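Local coordinates for aspartate semialdehyde dehydrogenase (Francisella tularensis subsp. tularensis, PDB 4WOJ), which probably catalyses the NADPH-dependent reductive dephosphorylation of L-aspartyl-4-phosphate to L-aspartate-semialdehyde, a shared early step in lysine, threonine and methionine biosynthesis, at residues Ile13-Met18 with Gly58-Ala63; Gly81-Glu86 with Gly98-Ala103; Asp123-Ala128 with Leu365-Ile370; Lys259-Asp264 with Lys283-Leu288; Glu291-Lys296 with Gly332-Ser337. One frame throughout, in Å; residues are numbered along the deposited sequence.

Contact 1: Ile13-Met18 with Gly58-Ala63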
# COMPACT_ATOMS: atom_id res chain seq x y z
N ILE B 13 23.26 -7.28 23.20
CA ILE B 13 23.65 -6.13 22.37
C ILE B 13 22.44 -5.64 21.56
O ILE B 13 21.64 -6.43 21.13
CB ILE B 13 24.81 -6.47 21.43
CG1 ILE B 13 25.83 -7.38 22.13
CG2 ILE B 13 25.51 -5.19 20.99
CD1 ILE B 13 25.65 -8.85 21.89
N GLY B 14 22.29 -4.34 21.38
CA GLY B 14 21.18 -3.79 20.59
C GLY B 14 19.99 -3.28 21.39
O GLY B 14 19.02 -2.76 20.81
N TRP B 15 20.07 -3.39 22.72
CA TRP B 15 18.88 -3.23 23.58
C TRP B 15 18.32 -1.81 23.69
O TRP B 15 17.20 -1.63 24.13
CB TRP B 15 19.16 -3.77 24.99
CG TRP B 15 20.39 -3.24 25.60
CD1 TRP B 15 21.64 -3.80 25.55
CD2 TRP B 15 20.52 -2.04 26.32
NE1 TRP B 15 22.54 -3.02 26.21
CE2 TRP B 15 21.87 -1.92 26.70
CE3 TRP B 15 19.61 -1.03 26.71
CZ2 TRP B 15 22.34 -0.85 27.45
CZ3 TRP B 15 20.08 0.03 27.43
CH2 TRP B 15 21.44 0.11 27.80
N ARG B 16 19.10 -0.82 23.26
CA ARG B 16 18.70 0.57 23.37
C ARG B 16 17.74 1.01 22.27
O ARG B 16 16.93 1.92 22.46
CB ARG B 16 19.94 1.46 23.33
CG ARG B 16 19.99 2.47 24.47
CD ARG B 16 21.17 3.42 24.29
NE ARG B 16 22.43 2.91 24.84
CZ ARG B 16 22.76 2.94 26.13
NH1 ARG B 16 21.89 3.42 27.02
NH2 ARG B 16 23.95 2.47 26.54
N GLY B 17 17.83 0.35 21.11
CA GLY B 17 16.98 0.67 19.97
C GLY B 17 15.57 0.10 20.08
O GLY B 17 15.14 -0.37 21.13
N MET B 18 14.85 0.11 18.96
CA MET B 18 13.42 -0.19 19.01
C MET B 18 13.15 -1.66 19.18
O MET B 18 12.36 -2.04 20.02
CB MET B 18 12.71 0.32 17.76
CG MET B 18 12.73 1.82 17.66
SD MET B 18 11.92 2.38 16.17
CE MET B 18 10.49 3.10 16.97
N GLY B 58 24.00 -4.96 36.91
CA GLY B 58 25.29 -4.31 37.11
C GLY B 58 25.67 -3.31 36.04
O GLY B 58 24.83 -2.63 35.47
N ALA B 59 26.97 -3.22 35.80
CA ALA B 59 27.54 -2.22 34.91
C ALA B 59 27.50 -2.65 33.46
O ALA B 59 27.59 -3.85 33.15
CB ALA B 59 28.96 -1.93 35.31
N LEU B 60 27.42 -1.67 32.57
CA LEU B 60 27.45 -1.94 31.14
C LEU B 60 28.85 -2.33 30.72
O LEU B 60 29.80 -1.61 31.01
CB LEU B 60 27.01 -0.73 30.33
CG LEU B 60 25.59 -0.25 30.61
CD1 LEU B 60 25.35 1.05 29.88
CD2 LEU B 60 24.59 -1.33 30.23
N GLN B 61 28.96 -3.46 30.04
CA GLN B 61 30.23 -3.88 29.49
C GLN B 61 30.36 -3.38 28.06
O GLN B 61 29.43 -2.81 27.51
CB GLN B 61 30.37 -5.40 29.63
CG GLN B 61 30.62 -5.78 31.09
CD GLN B 61 30.66 -7.27 31.36
OE1 GLN B 61 31.14 -8.08 30.54
NE2 GLN B 61 30.15 -7.65 32.52
N ASP B 62 31.54 -3.57 27.48
CA ASP B 62 31.90 -3.04 26.15
C ASP B 62 31.49 -3.99 25.01
O ASP B 62 31.89 -5.16 24.98
CB ASP B 62 33.42 -2.78 26.12
CG ASP B 62 33.93 -2.15 24.81
OD1 ASP B 62 33.14 -1.75 23.91
OD2 ASP B 62 35.17 -2.04 24.70
N ALA B 63 30.66 -3.47 24.10
CA ALA B 63 30.15 -4.24 22.96
C ALA B 63 31.29 -4.79 22.11
O ALA B 63 31.23 -5.92 21.64
CB ALA B 63 29.23 -3.38 22.11
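Three side-chain contacts join the loop Ile13-Met18 to Gly58-Ala63, two between apolar groups and one of a methyl against a guanidinium edge; Leu60 takes part in two of them, one with each methyl. Leu60 CD2 comes in obliquely at the six-membered half of the indole, 3.6 Å from Trp15 CZ2. The other methyl, Leu60 CD1, lies 3.9 Å from Arg16 NH2, at the edge of the guanidinium and near its plane. Farther along, the branch methyl Ile13 CG2 rests more loosely on Ala63 CB, at 4.3 Å.

The second kind of interaction lies within the loop. Arg16 bends back at chi3 (-85°), which places its guanidinium beside the indole, with Trp15 CH2 3.3 Å above the guanidinium plane and displaced toward its rim. Polar anchoring comes from strand 36-42: Trp15 NE1 bonds to Phe41 O, and Arg16 NH2 to Ser42 OG.

As for the backbone, Gly14 to Gly17 form a type I turn closed by a weak bond from Gly17 N to Gly14 O at 3.3 Å, and Gly17 is the N-cap of helix 18-30. This is the glycine-rich turn after the first strand of a Rossmann fold, consistent with NADP binding. Across the two segments the contact is purely van der Waals; the directional interactions are those with Phe41 O and Ser42 OG, which probably limit the rotation of the two flat groups.

Contact 2: Gly81-Glu86 with Gly98-Ala103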
# COMPACT_ATOMS: atom_id res chain seq x y z
N GLY B 81 23.81 -5.36 11.14
CA GLY B 81 24.76 -6.09 10.32
C GLY B 81 26.17 -5.52 10.31
O GLY B 81 27.13 -6.28 10.19
N GLU B 82 26.31 -4.20 10.44
CA GLU B 82 27.67 -3.60 10.54
C GLU B 82 28.39 -4.16 11.77
O GLU B 82 29.59 -4.41 11.74
CB GLU B 82 27.66 -2.06 10.62
CG GLU B 82 27.17 -1.35 9.36
CD GLU B 82 27.84 0.01 9.15
OE1 GLU B 82 27.37 1.01 9.74
OE2 GLU B 82 28.86 0.07 8.41
N TYR B 83 27.63 -4.36 12.83
CA TYR B 83 28.16 -4.86 14.09
C TYR B 83 28.39 -6.33 14.02
O TYR B 83 29.37 -6.84 14.54
CB TYR B 83 27.21 -4.54 15.24
CG TYR B 83 27.68 -5.05 16.60
CD1 TYR B 83 28.53 -4.29 17.39
CD2 TYR B 83 27.27 -6.29 17.08
CE1 TYR B 83 28.94 -4.75 18.63
CE2 TYR B 83 27.70 -6.76 18.31
CZ TYR B 83 28.53 -5.99 19.09
OH TYR B 83 28.94 -6.45 20.32
N THR B 84 27.46 -7.05 13.42
CA THR B 84 27.66 -8.49 13.27
C THR B 84 28.88 -8.73 12.40
O THR B 84 29.63 -9.67 12.62
CB THR B 84 26.44 -9.16 12.62
OG1 THR B 84 25.28 -8.85 13.39
CG2 THR B 84 26.64 -10.67 12.56
N LYS B 85 29.06 -7.86 11.42
CA LYS B 85 30.19 -7.95 10.51
C LYS B 85 31.52 -7.68 11.16
O LYS B 85 32.50 -8.37 10.89
CB LYS B 85 30.00 -7.00 9.35
CG LYS B 85 29.58 -7.76 8.10
CD LYS B 85 29.75 -6.89 6.88
CE LYS B 85 28.40 -6.42 6.36
NZ LYS B 85 28.41 -4.97 6.03
N GLU B 86 31.55 -6.70 12.03
CA GLU B 86 32.77 -6.39 12.74
C GLU B 86 33.14 -7.54 13.65
O GLU B 86 34.30 -7.92 13.76
CB GLU B 86 32.55 -5.13 13.58
CG GLU B 86 33.61 -4.84 14.64
CD GLU B 86 34.54 -3.73 14.23
OE1 GLU B 86 34.05 -2.74 13.64
OE2 GLU B 86 35.76 -3.86 14.47
N GLY B 98 29.86 -20.35 21.74
CA GLY B 98 28.53 -20.11 22.26
C GLY B 98 27.50 -19.75 21.19
O GLY B 98 27.83 -19.57 20.01
N PHE B 99 26.26 -19.64 21.63
CA PHE B 99 25.14 -19.33 20.74
C PHE B 99 25.02 -17.86 20.41
O PHE B 99 25.02 -17.00 21.28
CB PHE B 99 23.83 -19.80 21.34
CG PHE B 99 23.75 -21.27 21.57
CD1 PHE B 99 24.17 -21.81 22.78
CD2 PHE B 99 23.20 -22.09 20.62
CE1 PHE B 99 24.07 -23.17 23.02
CE2 PHE B 99 23.09 -23.44 20.85
CZ PHE B 99 23.52 -23.98 22.05
N TRP B 100 24.92 -17.60 19.12
CA TRP B 100 24.77 -16.25 18.61
C TRP B 100 23.36 -16.18 18.03
O TRP B 100 23.03 -16.84 17.03
CB TRP B 100 25.81 -16.01 17.52
CG TRP B 100 25.72 -14.72 16.84
CD1 TRP B 100 25.04 -14.46 15.70
CD2 TRP B 100 26.36 -13.50 17.21
NE1 TRP B 100 25.20 -13.15 15.35
CE2 TRP B 100 26.02 -12.54 16.25
CE3 TRP B 100 27.20 -13.12 18.27
CZ2 TRP B 100 26.47 -11.20 16.31
CZ3 TRP B 100 27.67 -11.80 18.32
CH2 TRP B 100 27.29 -10.86 17.36
N ILE B 101 22.51 -15.40 18.70
CA ILE B 101 21.16 -15.15 18.24
C ILE B 101 21.18 -13.73 17.68
O ILE B 101 21.62 -12.81 18.35
CB ILE B 101 20.12 -15.30 19.38
CG1 ILE B 101 20.09 -16.75 19.88
CG2 ILE B 101 18.73 -14.95 18.90
CD1 ILE B 101 19.59 -16.88 21.30
N ASP B 102 20.73 -13.56 16.45
CA ASP B 102 20.87 -12.27 15.77
C ASP B 102 19.65 -11.85 14.99
O ASP B 102 19.04 -12.70 14.29
CB ASP B 102 22.03 -12.39 14.79
CG ASP B 102 22.60 -11.03 14.37
OD1 ASP B 102 21.92 -9.97 14.57
OD2 ASP B 102 23.72 -11.05 13.80
N ALA B 103 19.34 -10.56 15.04
CA ALA B 103 18.28 -9.95 14.20
C ALA B 103 18.73 -9.57 12.78
O ALA B 103 17.96 -9.69 11.81
CB ALA B 103 17.68 -8.72 14.86
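The Trp100 indole meets helix 81-93 both at its edge and at a slant. Thr84 OG1 sits at the edge, in the ring plane, and Tyr83 CE2 also lies near the plane, 4.2 Å from Trp100 CH2. Taken from the phenol ring, that same approach is oblique. Thr84 CG2 comes to the indole obliquely as well, 3.8 Å from Trp100 CZ2. His88, one turn farther along the helix, adds an edge-to-face ring contact with Trp100.

Asp102 ties the polar atoms together. Its OD2 receives the indole N-H, with Trp100 NE1 at 3.0 Å and an N-H...O angle of 147°; the nitrogen stands above the carboxylate plane. The same oxygen has Thr84 OG1 at 2.7 Å, although Gly80 O is also within reach of that single hydroxyl proton. Thr84 chi1 of -55° sets OG1 beside the backbone N and CG2 opposite it, turning the hydroxyl to Asp102 while the methyl leans on the indole. Asp102 OD1 bonds to Ala104 N. Both carboxylate oxygens thus have polar partners in a buried setting, which would probably favour the charged form.

Trp100 and Asp102 are two residues apart on strand 99-102, and both point toward the helix, which runs nearly antiparallel to the strand at 160°. Helix packed on following strand in this way is the second half of the beta-alpha-beta crossover 74-77, 81-93, 99-102 of the Rossmann domain.

Contact 3: Asp123-Ala128 with Leu365-Ile370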
# COMPACT_ATOMS: atom_id res chain seq x y z
N ASP B 123 10.87 -27.81 15.33
CA ASP B 123 11.55 -29.13 15.23
C ASP B 123 12.97 -29.05 14.66
O ASP B 123 13.84 -29.84 15.00
CB ASP B 123 10.73 -30.16 14.46
CG ASP B 123 10.02 -29.59 13.22
OD1 ASP B 123 10.42 -28.56 12.61
OD2 ASP B 123 8.99 -30.20 12.85
N GLN B 124 13.21 -28.02 13.89
CA GLN B 124 14.48 -27.85 13.22
C GLN B 124 15.43 -27.10 14.06
O GLN B 124 16.63 -27.33 13.95
CB GLN B 124 14.34 -27.05 11.95
CG GLN B 124 13.56 -27.73 10.81
CD GLN B 124 13.57 -26.85 9.58
OE1 GLN B 124 14.66 -26.42 9.09
NE2 GLN B 124 12.36 -26.51 9.09
N ILE B 125 14.94 -26.14 14.83
CA ILE B 125 15.81 -25.41 15.74
C ILE B 125 16.41 -26.45 16.67
O ILE B 125 17.60 -26.49 16.91
CB ILE B 125 15.05 -24.30 16.50
CG1 ILE B 125 14.71 -23.15 15.56
CG2 ILE B 125 15.89 -23.72 17.61
CD1 ILE B 125 13.36 -22.53 15.81
N ILE B 126 15.56 -27.32 17.18
CA ILE B 126 16.00 -28.33 18.11
C ILE B 126 17.03 -29.24 17.48
O ILE B 126 18.03 -29.59 18.11
CB ILE B 126 14.80 -29.13 18.64
CG1 ILE B 126 14.18 -28.35 19.79
CG2 ILE B 126 15.24 -30.47 19.18
CD1 ILE B 126 12.81 -28.87 20.18
N ASN B 127 16.80 -29.63 16.24
CA ASN B 127 17.73 -30.50 15.53
C ASN B 127 19.09 -29.83 15.33
O ASN B 127 20.13 -30.49 15.32
CB ASN B 127 17.17 -30.86 14.17
CG ASN B 127 17.92 -31.99 13.52
OD1 ASN B 127 18.55 -32.80 14.19
ND2 ASN B 127 17.86 -32.04 12.22
N ALA B 128 19.07 -28.52 15.16
CA ALA B 128 20.27 -27.74 14.91
C ALA B 128 21.11 -27.60 16.18
O ALA B 128 22.33 -27.81 16.17
CB ALA B 128 19.90 -26.35 14.36
N LEU B 365 15.79 -18.00 22.16
CA LEU B 365 16.56 -17.93 23.40
C LEU B 365 16.05 -18.93 24.42
O LEU B 365 16.84 -19.65 25.03
CB LEU B 365 16.46 -16.53 24.00
CG LEU B 365 17.15 -16.33 25.35
CD1 LEU B 365 18.64 -16.63 25.28
CD2 LEU B 365 16.91 -14.92 25.89
N ASN B 366 14.73 -18.99 24.57
CA ASN B 366 14.08 -19.91 25.49
C ASN B 366 14.28 -21.37 25.18
O ASN B 366 14.35 -22.19 26.10
CB ASN B 366 12.60 -19.64 25.56
CG ASN B 366 12.29 -18.42 26.41
OD1 ASN B 366 13.09 -18.00 27.22
ND2 ASN B 366 11.13 -17.84 26.19
N ILE B 367 14.33 -21.69 23.90
CA ILE B 367 14.57 -23.05 23.44
C ILE B 367 16.02 -23.44 23.74
O ILE B 367 16.29 -24.52 24.20
CB ILE B 367 14.27 -23.17 21.93
CG1 ILE B 367 12.77 -22.98 21.70
CG2 ILE B 367 14.67 -24.54 21.38
CD1 ILE B 367 12.41 -22.69 20.25
N ILE B 368 16.94 -22.53 23.51
CA ILE B 368 18.32 -22.75 23.86
C ILE B 368 18.55 -22.84 25.39
O ILE B 368 19.31 -23.67 25.85
CB ILE B 368 19.19 -21.66 23.21
CG1 ILE B 368 19.19 -21.89 21.69
CG2 ILE B 368 20.61 -21.69 23.76
CD1 ILE B 368 19.41 -20.65 20.85
N LYS B 369 17.92 -21.99 26.19
CA LYS B 369 18.21 -22.06 27.62
C LYS B 369 17.62 -23.32 28.26
O LYS B 369 18.08 -23.73 29.32
CB LYS B 369 17.89 -20.76 28.34
CG LYS B 369 16.45 -20.35 28.51
CD LYS B 369 16.49 -19.04 29.29
CE LYS B 369 15.22 -18.21 29.19
NZ LYS B 369 14.15 -18.68 30.10
N ILE B 370 16.66 -23.96 27.58
CA ILE B 370 16.00 -25.14 28.11
C ILE B 370 16.88 -26.35 27.82
O ILE B 370 17.88 -26.55 28.50
CB ILE B 370 14.59 -25.35 27.50
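Ile125 and Ile367 share one torsion setting: chi1 is -72° in the first and -67° in the second, which swings CG1 beside the backbone N and puts CG2 on the far side, beside the carbonyl carbon. In both residues the branch methyl is thus the group that meets the neighbouring helix. The helices are 118-130, belonging to the Rossmann-type NAD-binding domain, and 354-369, the last helix of the chain, which comes back to pack on that domain; the two segments are 237 residues apart in sequence.

Between these two segments the packing is purely aliphatic, and the closest pair of CA atoms, Ile126 to Ile367, is 7.6 Å apart. Ile367 points toward helix 118-130 and reaches both Ile125 and Ile126, crossing each of them at about a right angle. Ile125 also faces its partner from the buried side, where Phe136 of strand 135-138 lies against it. Ile126 sets off to one side of the interface, and its CG1 comes to the Ile367 methyl at the exposed margin. His122 and Ile129 of helix 118-130, a turn before and after Ile125-Ile126, also touch Ile367, and Ile368 packs on Phe136 and on Phe99 and Ile101 of the sheet.

At the centre of the contact a single methyl does the work: Ile367 CG2 sits 4.0 Å from Ile125 CG2 and 4.2 Å from Ile126 CG1.

Contact 4: Lys259-Asp264 with Lys283-Leu288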
# COMPACT_ATOMS: atom_id res chain seq x y z
N LYS B 259 10.54 -28.80 -2.44
CA LYS B 259 10.05 -28.15 -3.64
C LYS B 259 9.96 -26.66 -3.40
O LYS B 259 9.17 -26.21 -2.56
CB LYS B 259 8.66 -28.73 -3.95
CG LYS B 259 8.06 -28.26 -5.26
CD LYS B 259 6.56 -28.49 -5.26
CE LYS B 259 5.97 -28.38 -6.66
NZ LYS B 259 6.23 -29.60 -7.48
N THR B 260 10.73 -25.86 -4.12
CA THR B 260 10.67 -24.42 -3.87
C THR B 260 9.28 -23.81 -4.08
O THR B 260 8.61 -24.07 -5.07
CB THR B 260 11.68 -23.59 -4.65
OG1 THR B 260 11.53 -22.21 -4.25
CG2 THR B 260 11.46 -23.72 -6.17
N ILE B 261 8.86 -23.03 -3.11
CA ILE B 261 7.65 -22.24 -3.23
C ILE B 261 8.12 -20.84 -3.61
O ILE B 261 8.75 -20.13 -2.79
CB ILE B 261 6.92 -22.20 -1.88
CG1 ILE B 261 6.41 -23.59 -1.54
CG2 ILE B 261 5.79 -21.15 -1.85
CD1 ILE B 261 6.20 -23.73 -0.04
N PRO B 262 7.83 -20.42 -4.85
CA PRO B 262 8.19 -19.07 -5.21
C PRO B 262 7.43 -18.03 -4.36
O PRO B 262 6.25 -18.22 -4.05
CB PRO B 262 7.80 -18.98 -6.68
CG PRO B 262 7.65 -20.38 -7.16
CD PRO B 262 7.24 -21.16 -5.97
N VAL B 263 8.12 -16.96 -4.00
CA VAL B 263 7.49 -15.76 -3.36
C VAL B 263 7.98 -14.57 -4.15
O VAL B 263 9.15 -14.42 -4.44
CB VAL B 263 7.81 -15.62 -1.85
CG1 VAL B 263 7.15 -14.37 -1.24
CG2 VAL B 263 7.33 -16.85 -1.09
N ASP B 264 7.06 -13.74 -4.57
CA ASP B 264 7.46 -12.57 -5.34
C ASP B 264 6.41 -11.49 -5.12
O ASP B 264 5.38 -11.74 -4.54
CB ASP B 264 7.61 -12.92 -6.83
CG ASP B 264 8.76 -12.12 -7.52
OD1 ASP B 264 9.10 -11.00 -7.02
OD2 ASP B 264 9.34 -12.65 -8.54
N LYS B 283 -1.56 -18.98 -4.66
CA LYS B 283 -1.99 -20.08 -5.52
C LYS B 283 -1.81 -21.35 -4.73
O LYS B 283 -0.75 -21.58 -4.17
CB LYS B 283 -1.18 -20.15 -6.79
CG LYS B 283 -1.65 -21.24 -7.73
CD LYS B 283 -0.80 -21.30 -8.98
CE LYS B 283 -1.49 -22.04 -10.09
NZ LYS B 283 -2.54 -21.20 -10.72
N LEU B 284 -2.86 -22.15 -4.66
CA LEU B 284 -2.85 -23.41 -3.90
C LEU B 284 -2.45 -24.60 -4.75
O LEU B 284 -2.52 -24.56 -5.97
CB LEU B 284 -4.23 -23.64 -3.26
CG LEU B 284 -4.65 -22.63 -2.17
CD1 LEU B 284 -6.05 -22.92 -1.71
CD2 LEU B 284 -3.71 -22.66 -0.97
N ARG B 285 -2.03 -25.68 -4.11
CA ARG B 285 -1.75 -26.91 -4.86
C ARG B 285 -3.03 -27.68 -5.19
O ARG B 285 -3.01 -28.55 -6.03
CB ARG B 285 -0.82 -27.84 -4.08
CG ARG B 285 0.54 -27.27 -3.79
CD ARG B 285 1.52 -28.37 -3.45
NE ARG B 285 2.66 -27.86 -2.67
CZ ARG B 285 3.67 -27.17 -3.18
NH1 ARG B 285 3.70 -26.87 -4.49
NH2 ARG B 285 4.66 -26.78 -2.39
N GLN B 286 -4.10 -27.38 -4.48
CA GLN B 286 -5.39 -28.05 -4.61
C GLN B 286 -6.46 -27.00 -4.50
O GLN B 286 -6.32 -26.05 -3.74
CB GLN B 286 -5.65 -28.95 -3.41
CG GLN B 286 -4.96 -30.30 -3.41
CD GLN B 286 -4.85 -30.86 -2.00
OE1 GLN B 286 -5.67 -30.56 -1.13
NE2 GLN B 286 -3.82 -31.66 -1.76
N LYS B 287 -7.56 -27.20 -5.22
CA LYS B 287 -8.71 -26.32 -5.07
C LYS B 287 -9.39 -26.59 -3.74
O LYS B 287 -9.61 -27.72 -3.36
CB LYS B 287 -9.65 -26.46 -6.26
CG LYS B 287 -9.02 -25.87 -7.53
CD LYS B 287 -8.66 -26.88 -8.61
CE LYS B 287 -7.64 -26.25 -9.57
NZ LYS B 287 -7.61 -26.84 -10.94
N LEU B 288 -9.68 -25.53 -3.03
CA LEU B 288 -10.27 -25.58 -1.72
C LEU B 288 -11.39 -24.57 -1.65
O LEU B 288 -11.28 -23.49 -2.20
CB LEU B 288 -9.24 -25.18 -0.68
CG LEU B 288 -8.13 -26.14 -0.33
CD1 LEU B 288 -7.33 -25.56 0.82
CD2 LEU B 288 -8.69 -27.48 0.09
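Lys259 and Ile261 meet Arg285 across a wide backbone gap, with the nearest CA atoms, those of Ile261 and Lys283, 10.1 Å apart. Arg285 spans it with a chain extended from CG to NE. Lys259 slides past it in the opposite direction, so that the lysine methylenes lie against the guanidinium: Arg285 NH1 is 3.4 Å from Lys259 CD and 3.5 Å from Lys259 CE. Ile261 crosses at about a right angle, its CG1 3.7 Å from Arg285 NH2.

In the mixed sheet of the dimerisation domain, strands 263-266 and 275-284 are not neighbours, since 159-167 runs between them; the arginine bridges past the end of that middle strand. Asp157, just before the strand, makes a salt bridge to Arg285 NH2, and Glu160, near the strand's start, packs on the side chain. The bend at chi4 (77°) turns the lysine amine aside, leaving Lys259 NZ 4.8 Å from Arg285 NH1, a like-charge pair that Asp157 probably eases.

Contact 5: Glu291-Lys296 with Gly332-Ser337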
# COMPACT_ATOMS: atom_id res chain seq x y z
N GLU B 291 -14.30 -21.57 2.71
CA GLU B 291 -14.44 -22.00 4.11
C GLU B 291 -13.35 -22.93 4.60
O GLU B 291 -12.98 -22.92 5.78
CB GLU B 291 -15.83 -22.60 4.38
CG GLU B 291 -16.91 -21.50 4.37
CD GLU B 291 -16.83 -20.56 5.60
OE1 GLU B 291 -15.97 -20.77 6.51
OE2 GLU B 291 -17.65 -19.60 5.68
N GLU B 292 -12.84 -23.76 3.72
CA GLU B 292 -11.77 -24.65 4.10
C GLU B 292 -10.49 -23.83 4.31
O GLU B 292 -9.72 -24.10 5.20
CB GLU B 292 -11.52 -25.69 3.02
CG GLU B 292 -12.68 -26.63 2.77
CD GLU B 292 -12.40 -27.57 1.57
OE1 GLU B 292 -12.13 -28.77 1.76
OE2 GLU B 292 -12.39 -27.09 0.43
N ILE B 293 -10.30 -22.84 3.46
CA ILE B 293 -9.15 -21.95 3.50
C ILE B 293 -9.15 -21.16 4.84
O ILE B 293 -8.12 -21.10 5.52
CB ILE B 293 -9.14 -21.03 2.25
CG1 ILE B 293 -8.76 -21.83 1.01
CG2 ILE B 293 -8.20 -19.85 2.39
CD1 ILE B 293 -9.17 -21.19 -0.30
N LYS B 294 -10.29 -20.59 5.22
CA LYS B 294 -10.37 -19.83 6.49
C LYS B 294 -10.08 -20.77 7.63
O LYS B 294 -9.30 -20.47 8.51
CB LYS B 294 -11.75 -19.21 6.72
CG LYS B 294 -12.21 -18.22 5.63
CD LYS B 294 -13.72 -18.01 5.48
CE LYS B 294 -14.49 -17.73 6.79
NZ LYS B 294 -13.69 -17.03 7.84
N GLN B 295 -10.67 -21.96 7.57
CA GLN B 295 -10.50 -22.93 8.64
C GLN B 295 -9.02 -23.18 8.88
O GLN B 295 -8.49 -22.91 9.97
CB GLN B 295 -11.27 -24.23 8.34
CG GLN B 295 -11.17 -25.26 9.45
CD GLN B 295 -11.81 -24.79 10.76
OE1 GLN B 295 -12.66 -23.88 10.78
NE2 GLN B 295 -11.41 -25.41 11.87
N LYS B 296 -8.35 -23.67 7.84
CA LYS B 296 -6.91 -23.92 7.89
C LYS B 296 -6.14 -22.69 8.40
O LYS B 296 -5.29 -22.82 9.27
CB LYS B 296 -6.34 -24.29 6.52
CG LYS B 296 -7.13 -25.37 5.80
CD LYS B 296 -6.39 -26.68 5.75
CE LYS B 296 -7.12 -27.64 4.83
NZ LYS B 296 -7.21 -28.96 5.49
N GLY B 332 -7.43 -10.93 6.84
CA GLY B 332 -8.82 -10.76 6.43
C GLY B 332 -8.98 -10.56 4.96
O GLY B 332 -8.06 -10.76 4.21
N ARG B 333 -10.18 -10.17 4.56
CA ARG B 333 -10.51 -9.97 3.18
C ARG B 333 -10.25 -11.29 2.43
O ARG B 333 -9.91 -11.29 1.27
CB ARG B 333 -9.72 -8.80 2.59
CG ARG B 333 -9.92 -7.45 3.29
CD ARG B 333 -11.35 -6.93 3.23
NE ARG B 333 -12.03 -7.31 1.99
CZ ARG B 333 -11.92 -6.69 0.81
NH1 ARG B 333 -11.14 -5.64 0.64
NH2 ARG B 333 -12.61 -7.16 -0.24
N ILE B 334 -10.43 -12.39 3.13
CA ILE B 334 -10.16 -13.70 2.60
C ILE B 334 -11.24 -14.05 1.58
O ILE B 334 -12.39 -14.22 1.92
CB ILE B 334 -10.12 -14.78 3.70
CG1 ILE B 334 -8.99 -14.47 4.69
CG2 ILE B 334 -9.91 -16.16 3.08
CD1 ILE B 334 -9.19 -15.07 6.07
N LYS B 335 -10.86 -14.15 0.33
CA LYS B 335 -11.84 -14.39 -0.70
C LYS B 335 -11.24 -15.19 -1.83
O LYS B 335 -10.02 -15.27 -2.00
CB LYS B 335 -12.37 -13.07 -1.20
CG LYS B 335 -11.35 -12.24 -1.93
CD LYS B 335 -11.93 -10.93 -2.44
CE LYS B 335 -11.07 -10.35 -3.55
NZ LYS B 335 -11.00 -8.86 -3.48
N SER B 336 -12.11 -15.80 -2.59
CA SER B 336 -11.72 -16.53 -3.80
C SER B 336 -11.46 -15.51 -4.87
O SER B 336 -11.80 -14.35 -4.74
CB SER B 336 -12.86 -17.44 -4.23
OG SER B 336 -13.97 -16.63 -4.49
N SER B 337 -10.84 -15.96 -5.93
CA SER B 337 -10.26 -15.11 -6.95
C SER B 337 -10.84 -15.48 -8.33
O SER B 337 -11.14 -16.62 -8.58
CB SER B 337 -8.74 -15.35 -6.98
OG SER B 337 -8.08 -14.48 -7.89
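Ile334 CG2 is the atom shared by both contacts across these segments, one with Ile293 CG2 and one with Lys294 CG. On the buried side it sits 4.1 Å from Ile293 CG2, the two isoleucines sliding past each other in opposite directions. Ile293 continues the packing onto Phe344 and Leu288, while Ile334 also rests on Cys346. In Ile334 the chi1 of -61° sets CG2 opposite the backbone N and leaves it facing the helix.

The partly exposed side belongs to Lys294. Its inner chain makes the contact, with Lys294 CG 4.0 Å from Ile334 CG2; Val306 of strand 304-307 touches both residues. Beyond CG the lysine bends at chi3 (50°) and again at chi4, and its side chain comes to about 7 Å from a bound sodium ion, which is not direct coordination.

Lys335, next along the strand, points away from the helix and forms a salt bridge to Glu244 of the second subunit, to which Arg333 is also bound. Strand 329-336 therefore has helix 290-298 of its own chain toward one side and the partner subunit toward the other, the layering expected of the mixed-sheet dimerisation domain of the aspartate semialdehyde dehydrogenase family.

Contacts 1, 2 and 3 run in a chain through the Rossmann part. Contacts 1 and 2 have centres 14 Å apart and are joined by a probable hydrogen bond between Ala63 O and Tyr83 OH, 2.7 Å; contact 2 meets contact 3 where Phe99 CD1 lies 3.7 Å from Ile368 CG2. Contacts 4 and 5 form a second group in the dimerisation domain, 15 Å between centres, linked by Leu284 CD1 and Ile293 CD1 at 3.8 Å, and both touch the second subunit. The groups do not touch: the centres of contacts 1 and 5 are 44 Å apart, yet contacts 3 and 4 have nearest atoms about 11 Å apart. All five lie away from the predicted catalytic residues Cys141 and His276.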